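Local coordinates for alpha-glucosidase (Pseudoalteromonas sp. K8, PDB 5HQA), which hydrolyses alpha-glucosides as a chloride-activated family 97 glycoside hydrolase that holds a calcium ion at its sugar-binding pocket, at residues A[613-618]-A[634-639]; A[600-605]-A[642-647]. All blocks are in the same frame, centred on the assembly; numbering follows the deposited sequence. Where two conformers were deposited one is given.

Both contacts belong to the C-terminal beta domain, away from the calcium and magnesium sites, and their centres lie about 11 Å apart. Along the chain, strand 596-601 leads to strand 611-618, and strand 631-638 to strand 643-648, so contact 1 falls between the two halves of contact 2. Contact 1 pairs the outermost strand of a six-stranded antiparallel sheet with its neighbour; contact 2 is a separate two-stranded antiparallel pair. Their inner faces meet where Val638 CB lies 3.7 Å from Leu602 CD1, and Arg636, in one of its two conformers, packs on Leu644. The two sheets pack face to face through a largely apolar layer, consistent with a beta sandwich.

Contact 1. Residues A[613-618]-A[634-639]; sequences AHIYKD and EKRLVT
His614 and Lys635 touch on one face of an antiparallel strand pair, where the lysine chain passes over the imidazole. Lys635 CE sits 3.6 Å from the centroid of the His614 ring, 14° off the normal, a CH-pi contact over the ring centre, while Lys635 CG reaches His614 CD2 at the rim. The opposite face of the imidazole carries the hydroxyl of Tyr616, offset toward the rim, so the ring is held between a methylene and an oxygen. An alanine in place of His614 would probably leave the aliphatic part of Lys635 without its flat support and free to turn.

On the other face, Ile615, Lys617, Glu634 and Arg636 meet. Glu634 is extended, with CG anti to the backbone N (chi1 -178°), and its carboxylate lies between two cations. Glu634 OE1 takes Arg636 NH2 at 2.8 Å, near the guanidinium plane but from above the carboxylate plane; Glu634 OE2 forms a weak salt bridge with Lys617 NZ at 3.2 Å. The shared carboxylate would offset the repulsion between Lys617 NZ and Arg636 NH2, which are 4.3 Å apart. Ile615 CD1 lies over the guanidinium face, 4.0 Å from Arg636 CZ. These Arg636 contacts hold for one of two conformers. Beneath these groups, reciprocal backbone hydrogen bonds join Ala613 to Arg636 and Ile615 to Glu634, the shortest including Ile615 N to Glu634 O at 2.7 Å. Ala613 CB reaches Val638 CG2 at 4.1 Å.

Strand 611-618 lies between strand 631-638, at the edge of the sheet, and strand 653-660, to which His614 and Tyr616 are bonded through their backbones. Ala613 and Val638 pack on Phe658 of that strand, and Tyr616 meets Phe546 edge-to-face and touches Leu517 of helix 513-522.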
ATOM      1  N   ALA A 613      19.541  20.891 -11.363  1.00 19.03           N
ATOM      2  CA  ALA A 613      19.016  20.347 -10.122  1.00 18.10           C
ATOM      3  C   ALA A 613      18.468  21.472  -9.257  1.00 21.48           C
ATOM      4  O   ALA A 613      19.154  22.469  -9.010  1.00 22.59           O
ATOM      5  CB  ALA A 613      20.105  19.585  -9.373  1.00 18.02           C
ATOM      6  N   HIS A 614      17.231  21.318  -8.807  1.00 16.41           N
ATOM      7  CA  HIS A 614      16.598  22.249  -7.879  1.00 16.41           C
ATOM      8  C   HIS A 614      16.527  21.482  -6.564  1.00 17.37           C
ATOM      9  O   HIS A 614      15.708  20.573  -6.413  1.00 15.96           O
ATOM     10  CB  HIS A 614      15.231  22.684  -8.397  1.00 20.51           C
ATOM     11  CG  HIS A 614      14.764  23.995  -7.852  1.00 33.34           C
ATOM     12  ND1 HIS A 614      13.590  24.595  -8.256  1.00 38.24           N
ATOM     13  CD2 HIS A 614      15.310  24.824  -6.928  1.00 37.02           C
ATOM     14  CE1 HIS A 614      13.431  25.736  -7.604  1.00 39.00           C
ATOM     15  NE2 HIS A 614      14.462  25.898  -6.793  1.00 36.34           N
ATOM     16  N   ILE A 615      17.433  21.798  -5.644  1.00 15.76           N
ATOM     17  CA  ILE A 615      17.699  20.966  -4.474  1.00 15.13           C
ATOM     18  C   ILE A 615      17.046  21.609  -3.259  1.00 16.73           C
ATOM     19  O   ILE A 615      17.339  22.762  -2.936  1.00 18.03           O
ATOM     20  CB  ILE A 615      19.209  20.793  -4.247  1.00 15.86           C
ATOM     21  CG1 ILE A 615      19.867  20.110  -5.448  1.00 16.82           C
ATOM     22  CG2 ILE A 615      19.476  20.032  -2.960  1.00 16.00           C
ATOM     23  CD1 ILE A 615      21.373  20.241  -5.458  1.00 17.62           C
ATOM     24  N   TYR A 616      16.162  20.870  -2.587  1.00 14.25           N
ATOM     25  CA  TYR A 616      15.517  21.316  -1.356  1.00 14.07           C
ATOM     26  C   TYR A 616      16.048  20.425  -0.243  1.00 17.09           C
ATOM     27  O   TYR A 616      15.737  19.230  -0.204  1.00 15.89           O
ATOM     28  CB  TYR A 616      13.992  21.207  -1.451  1.00 14.37           C
ATOM     29  CG  TYR A 616      13.342  21.991  -2.578  1.00 15.76           C
ATOM     30  CD1 TYR A 616      13.420  21.551  -3.902  1.00 14.39           C
ATOM     31  CD2 TYR A 616      12.618  23.152  -2.314  1.00 14.80           C
ATOM     32  CE1 TYR A 616      12.814  22.266  -4.933  1.00 16.90           C
ATOM     33  CE2 TYR A 616      12.007  23.870  -3.332  1.00 15.40           C
ATOM     34  CZ  TYR A 616      12.109  23.426  -4.639  1.00 16.25           C
ATOM     35  OH  TYR A 616      11.499  24.142  -5.642  1.00 18.23           O
ATOM     36  N   LYS A 617      16.849  20.989   0.659  1.00 14.34           N
ATOM     37  CA  LYS A 617      17.535  20.166   1.645  1.00 14.10           C
ATOM     38  C   LYS A 617      17.508  20.841   3.008  1.00 16.18           C
ATOM     39  O   LYS A 617      17.211  22.036   3.139  1.00 14.91           O
ATOM     40  CB  LYS A 617      18.985  19.895   1.233  1.00 14.72           C
ATOM     41  CG  LYS A 617      19.785  21.167   0.971  1.00 16.62           C
ATOM     42  CD  LYS A 617      21.241  20.840   0.693  1.00 20.85           C
ATOM     43  CE  LYS A 617      21.908  21.933  -0.110  1.00 29.01           C
ATOM     44  NZ  LYS A 617      23.386  21.764  -0.150  1.00 34.49           N
ATOM     45  N   ASP A 618      17.832  20.045   4.026  1.00 13.90           N
ATOM     46  CA  ASP A 618      17.938  20.558   5.383  1.00 13.66           C
ATOM     47  C   ASP A 618      18.988  21.649   5.450  1.00 16.71           C
ATOM     48  O   ASP A 618      20.085  21.506   4.898  1.00 15.73           O
ATOM     49  CB  ASP A 618      18.306  19.431   6.345  1.00 13.28           C
ATOM     50  CG  ASP A 618      17.203  18.399   6.481  1.00 17.68           C
ATOM     51  OD1 ASP A 618      17.480  17.190   6.307  1.00 16.63           O
ATOM     52  OD2 ASP A 618      16.055  18.803   6.758  1.00 15.08           O
ATOM     53  N   GLU A 634      18.681  25.270  -3.564  1.00 17.61           N
ATOM     54  CA  GLU A 634      19.861  25.524  -4.374  1.00 20.51           C
ATOM     55  C   GLU A 634      19.591  25.077  -5.803  1.00 19.36           C
ATOM     56  O   GLU A 634      18.919  24.065  -6.024  1.00 20.54           O
ATOM     57  CB  GLU A 634      21.056  24.758  -3.784  1.00 29.36           C
ATOM     58  CG  GLU A 634      22.376  24.948  -4.485  1.00 40.88           C
ATOM     59  CD  GLU A 634      23.490  24.137  -3.835  1.00 47.05           C
ATOM     60  OE1 GLU A 634      24.656  24.276  -4.267  1.00 53.13           O
ATOM     61  OE2 GLU A 634      23.198  23.361  -2.896  1.00 44.91           O
ATOM     62  N   LYS A 635      20.109  25.824  -6.773  1.00 19.31           N
ATOM     63  CA  LYS A 635      20.088  25.400  -8.168  1.00 23.92           C
ATOM     64  C   LYS A 635      21.510  25.102  -8.619  1.00 24.79           C
ATOM     65  O   LYS A 635      22.417  25.915  -8.401  1.00 26.88           O
ATOM     66  CB  LYS A 635      19.439  26.458  -9.064  1.00 27.62           C
ATOM     67  CG  LYS A 635      17.919  26.451  -8.966  1.00 31.40           C
ATOM     68  CD  LYS A 635      17.264  27.426  -9.932  1.00 34.61           C
ATOM     69  CE  LYS A 635      15.756  27.438  -9.734  1.00 36.43           C
ATOM     70  NZ  LYS A 635      15.069  28.209 -10.801  1.00 42.08           N
ATOM     71  N   ARG A 636      21.691  23.962  -9.285  0.50 22.73           N
ATOM     72  CA  ARG A 636      23.014  23.461  -9.634  0.50 24.31           C
ATOM     73  C   ARG A 636      22.934  22.700 -10.950  0.50 23.11           C
ATOM     74  O   ARG A 636      22.117  21.785 -11.080  0.50 22.43           O
ATOM     75  CB  ARG A 636      23.537  22.553  -8.514  0.50 25.83           C
ATOM     76  CG  ARG A 636      24.897  21.929  -8.747  0.50 29.32           C
ATOM     77  CD  ARG A 636      25.215  20.926  -7.639  0.50 29.16           C
ATOM     78  NE  ARG A 636      25.216  21.553  -6.322  0.50 29.81           N
ATOM     79  CZ  ARG A 636      25.285  20.887  -5.172  0.50 32.85           C
ATOM     80  NH1 ARG A 636      25.357  19.563  -5.168  0.50 31.99           N
ATOM     81  NH2 ARG A 636      25.281  21.544  -4.021  0.50 33.41           N
ATOM     82  N   LEU A 637      23.775  23.070 -11.917  1.00 23.75           N
ATOM     83  CA  LEU A 637      23.817  22.345 -13.186  1.00 22.44           C
ATOM     84  C   LEU A 637      24.535  21.017 -12.987  1.00 21.92           C
ATOM     85  O   LEU A 637      25.612  20.974 -12.386  1.00 27.91           O
ATOM     86  CB  LEU A 637      24.525  23.166 -14.263  1.00 24.82           C
ATOM     87  CG  LEU A 637      23.844  24.473 -14.675  1.00 29.73           C
ATOM     88  CD1 LEU A 637      24.702  25.222 -15.673  1.00 33.26           C
ATOM     89  CD2 LEU A 637      22.477  24.195 -15.265  1.00 30.77           C
ATOM     90  N   VAL A 638      23.934  19.926 -13.476  1.00 20.41           N
ATOM     91  CA  VAL A 638      24.496  18.588 -13.320  1.00 20.13           C
ATOM     92  C   VAL A 638      24.229  17.758 -14.569  1.00 24.03           C
ATOM     93  O   VAL A 638      23.336  18.052 -15.366  1.00 25.67           O
ATOM     94  CB  VAL A 638      23.930  17.830 -12.093  1.00 21.56           C
ATOM     95  CG1 VAL A 638      24.305  18.518 -10.788  1.00 21.38           C
ATOM     96  CG2 VAL A 638      22.408  17.661 -12.220  1.00 20.28           C
ATOM     97  N   THR A 639      25.021  16.695 -14.718  1.00 21.88           N
ATOM     98  CA  THR A 639      24.815  15.669 -15.731  1.00 21.20           C
ATOM     99  C   THR A 639      24.994  14.307 -15.078  1.00 21.17           C
ATOM    100  O   THR A 639      25.318  14.196 -13.890  1.00 21.57           O
ATOM    101  CB  THR A 639      25.788  15.796 -16.907  1.00 24.00           C
ATOM    102  OG1 THR A 639      27.111  15.486 -16.452  1.00 25.95           O
ATOM    103  CG2 THR A 639      25.757  17.203 -17.502  1.00 23.57           C
TER

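Contact 2. Residues A[600-605]-A[642-647]; sequences ISLDFL and DKLTLK
Leu602 and Leu644 both set CG anti to the carbonyl carbon (chi1 -62° and -76°), and their branches meet obliquely, Leu602 CD2 lying 3.9 Å from Leu644 CG. The other methyl of Leu602, CD1, also reaches Leu644 CG and touches Asp642 CB. On the same face Ile600 CG1 comes within 3.8 Å of Leu646 CD1. The backbones hold this apolar row in register: Ile600 and Leu644 form an antiparallel hydrogen-bonded pair, Ile600 N to Leu644 O and Leu644 N to Ile600 O both being 2.8 Å. Leu602 N, at the first residue of a type I turn running to Leu605, donates to Asp642 O at 3.0 Å.

On the Ser601 side, a water accepts from Ser601 OG and donates to Asp642 O, and Ser601 OG accepts from Asp603 N at 3.1 Å in an ST turn. Asp642 OD2 in turn takes the backbone N of Thr639. Val569 lies against Ile600 and Leu646, and Phe658 against Leu602.

The chemistry is therefore divided: leucine and isoleucine branches are buried against the neighbouring sheet, while the carbonyl of Asp642 takes an amide from Leu602 and a water that also holds Ser601 OG, giving both oxygens partners from backbone and solvent.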
ATOM      1  N   ILE A 600      25.660   9.754  -3.506  1.00 19.23           N
ATOM      2  CA  ILE A 600      24.764   9.327  -4.572  1.00 22.26           C
ATOM      3  C   ILE A 600      25.406   9.646  -5.916  1.00 24.35           C
ATOM      4  O   ILE A 600      25.835  10.780  -6.153  1.00 23.47           O
ATOM      5  CB  ILE A 600      23.388  10.017  -4.445  1.00 25.02           C
ATOM      6  CG1 ILE A 600      22.631   9.458  -3.239  1.00 24.85           C
ATOM      7  CG2 ILE A 600      22.569   9.858  -5.716  1.00 29.23           C
ATOM      8  CD1 ILE A 600      22.383   7.969  -3.317  1.00 25.27           C
ATOM      9  N   SER A 601      25.477   8.651  -6.793  1.00 22.09           N
ATOM     10  CA  SER A 601      25.819   8.911  -8.184  1.00 20.67           C
ATOM     11  C   SER A 601      24.586   9.397  -8.934  1.00 20.68           C
ATOM     12  O   SER A 601      23.480   8.883  -8.741  1.00 20.11           O
ATOM     13  CB  SER A 601      26.362   7.650  -8.856  1.00 19.98           C
ATOM     14  OG  SER A 601      26.456   7.852 -10.254  1.00 22.90           O
ATOM     15  N   LEU A 602      24.776  10.392  -9.797  1.00 20.16           N
ATOM     16  CA  LEU A 602      23.689  10.872 -10.640  1.00 17.88           C
ATOM     17  C   LEU A 602      23.621  10.135 -11.969  1.00 19.73           C
ATOM     18  O   LEU A 602      23.019  10.648 -12.919  1.00 19.86           O
ATOM     19  CB  LEU A 602      23.820  12.382 -10.876  1.00 17.97           C
ATOM     20  CG  LEU A 602      23.734  13.254  -9.616  1.00 18.26           C
ATOM     21  CD1 LEU A 602      23.758  14.738  -9.979  1.00 17.92           C
ATOM     22  CD2 LEU A 602      22.490  12.918  -8.794  1.00 16.58           C
ATOM     23  N   ASP A 603      24.208   8.939 -12.059  1.00 20.64           N
ATOM     24  CA  ASP A 603      24.240   8.291 -13.366  1.00 21.70           C
ATOM     25  C   ASP A 603      22.888   7.718 -13.791  1.00 21.68           C
ATOM     26  O   ASP A 603      22.795   7.165 -14.892  1.00 22.58           O
ATOM     27  CB  ASP A 603      25.332   7.213 -13.412  1.00 22.69           C
ATOM     28  CG  ASP A 603      25.114   6.076 -12.418  1.00 30.11           C
ATOM     29  OD1 ASP A 603      24.010   5.921 -11.855  1.00 32.58           O
ATOM     30  OD2 ASP A 603      26.078   5.309 -12.208  1.00 36.53           O
ATOM     31  N   PHE A 604      21.834   7.849 -12.978  1.00 21.26           N
ATOM     32  CA  PHE A 604      20.498   7.548 -13.481  1.00 19.49           C
ATOM     33  C   PHE A 604      20.018   8.582 -14.492  1.00 20.37           C
ATOM     34  O   PHE A 604      19.127   8.281 -15.294  1.00 21.51           O
ATOM     35  CB  PHE A 604      19.491   7.435 -12.326  1.00 16.85           C
ATOM     36  CG  PHE A 604      19.432   8.648 -11.444  1.00 16.84           C
ATOM     37  CD1 PHE A 604      18.602   9.715 -11.760  1.00 18.07           C
ATOM     38  CD2 PHE A 604      20.198   8.717 -10.283  1.00 17.16           C
ATOM     39  CE1 PHE A 604      18.542  10.842 -10.941  1.00 18.72           C
ATOM     40  CE2 PHE A 604      20.147   9.842  -9.461  1.00 16.91           C
ATOM     41  CZ  PHE A 604      19.310  10.905  -9.788  1.00 17.20           C
ATOM     42  N   LEU A 605      20.587   9.787 -14.482  1.00 18.27           N
ATOM     43  CA  LEU A 605      20.170  10.811 -15.428  1.00 17.70           C
ATOM     44  C   LEU A 605      20.478  10.372 -16.856  1.00 22.40           C
ATOM     45  O   LEU A 605      21.457   9.668 -17.115  1.00 25.41           O
ATOM     46  CB  LEU A 605      20.875  12.134 -15.127  1.00 17.68           C
ATOM     47  CG  LEU A 605      20.556  12.775 -13.781  1.00 17.55           C
ATOM     48  CD1 LEU A 605      21.427  14.014 -13.574  1.00 17.22           C
ATOM     49  CD2 LEU A 605      19.083  13.120 -13.723  1.00 17.67           C
ATOM     50  N   ASP A 642      27.956  13.403 -12.746  1.00 25.35           N
ATOM     51  CA  ASP A 642      28.152  14.067 -11.468  1.00 23.13           C
ATOM     52  C   ASP A 642      27.715  13.179 -10.309  1.00 23.71           C
ATOM     53  O   ASP A 642      27.104  12.123 -10.485  1.00 23.01           O
ATOM     54  CB  ASP A 642      27.385  15.386 -11.425  1.00 25.19           C
ATOM     55  CG  ASP A 642      28.029  16.451 -12.282  1.00 32.27           C
ATOM     56  OD1 ASP A 642      29.257  16.633 -12.165  1.00 36.28           O
ATOM     57  OD2 ASP A 642      27.320  17.088 -13.087  1.00 33.02           O
ATOM     58  N   LYS A 643      28.027  13.640  -9.102  1.00 24.42           N
ATOM     59  CA  LYS A 643      27.609  12.958  -7.889  1.00 26.47           C
ATOM     60  C   LYS A 643      27.084  13.986  -6.897  1.00 25.84           C
ATOM     61  O   LYS A 643      27.339  15.189  -7.022  1.00 27.21           O
ATOM     62  CB  LYS A 643      28.758  12.140  -7.274  1.00 33.97           C
ATOM     63  CG  LYS A 643      29.969  12.962  -6.884  1.00 45.91           C
ATOM     64  CD  LYS A 643      30.983  12.129  -6.096  1.00 57.95           C
ATOM     65  CE  LYS A 643      32.031  13.010  -5.389  1.00 64.14           C
ATOM     66  NZ  LYS A 643      32.022  12.848  -3.890  1.00 65.16           N
ATOM     67  N   LEU A 644      26.329  13.497  -5.915  1.00 21.13           N
ATOM     68  CA  LEU A 644      25.772  14.320  -4.851  1.00 24.61           C
ATOM     69  C   LEU A 644      26.115  13.718  -3.505  1.00 23.95           C
ATOM     70  O   LEU A 644      26.108  12.495  -3.347  1.00 25.82           O
ATOM     71  CB  LEU A 644      24.252  14.426  -4.925  1.00 29.44           C
ATOM     72  CG  LEU A 644      23.651  15.328  -5.978  1.00 34.56           C
ATOM     73  CD1 LEU A 644      22.205  15.485  -5.651  1.00 32.16           C
ATOM     74  CD2 LEU A 644      24.353  16.656  -5.944  1.00 40.76           C
ATOM     75  N   THR A 645      26.383  14.579  -2.536  1.00 19.32           N
ATOM     76  CA  THR A 645      26.460  14.182  -1.140  1.00 20.05           C
ATOM     77  C   THR A 645      25.194  14.682  -0.462  1.00 21.71           C
ATOM     78  O   THR A 645      24.992  15.895  -0.334  1.00 23.21           O
ATOM     79  CB  THR A 645      27.701  14.754  -0.468  1.00 23.06           C
ATOM     80  OG1 THR A 645      28.864  14.281  -1.150  1.00 24.36           O
ATOM     81  CG2 THR A 645      27.755  14.318   0.986  1.00 22.38           C
ATOM     82  N   LEU A 646      24.330  13.754  -0.060  1.00 16.48           N
ATOM     83  CA  LEU A 646      23.150  14.111   0.716  1.00 18.18           C
ATOM     84  C   LEU A 646      23.530  14.231   2.184  1.00 18.62           C
ATOM     85  O   LEU A 646      24.139  13.320   2.750  1.00 20.88           O
ATOM     86  CB  LEU A 646      22.056  13.057   0.538  1.00 16.87           C
ATOM     87  CG  LEU A 646      21.608  12.830  -0.905  1.00 19.61           C
ATOM     88  CD1 LEU A 646      20.614  11.681  -0.981  1.00 19.20           C
ATOM     89  CD2 LEU A 646      21.014  14.110  -1.474  1.00 24.83           C
ATOM     90  N   LYS A 647      23.184  15.357   2.798  1.00 16.58           N
ATOM     91  CA  LYS A 647      23.402  15.573   4.227  1.00 15.01           C
ATOM     92  C   LYS A 647      22.029  15.740   4.858  1.00 17.32           C
ATOM     93  O   LYS A 647      21.425  16.817   4.795  1.00 19.25           O
ATOM     94  CB  LYS A 647      24.294  16.776   4.483  1.00 17.37           C
ATOM     95  CG  LYS A 647      25.620  16.669   3.780  1.00 24.44           C
ATOM     96  CD  LYS A 647      26.778  16.739   4.748  1.00 36.30           C
ATOM     97  CE  LYS A 647      28.045  17.089   3.983  1.00 50.17           C
ATOM     98  NZ  LYS A 647      29.117  17.669   4.846  1.00 58.40           N
TER
HETATM   99  O   HOH W   1      27.972   9.750 -11.708  1.00 32.64           O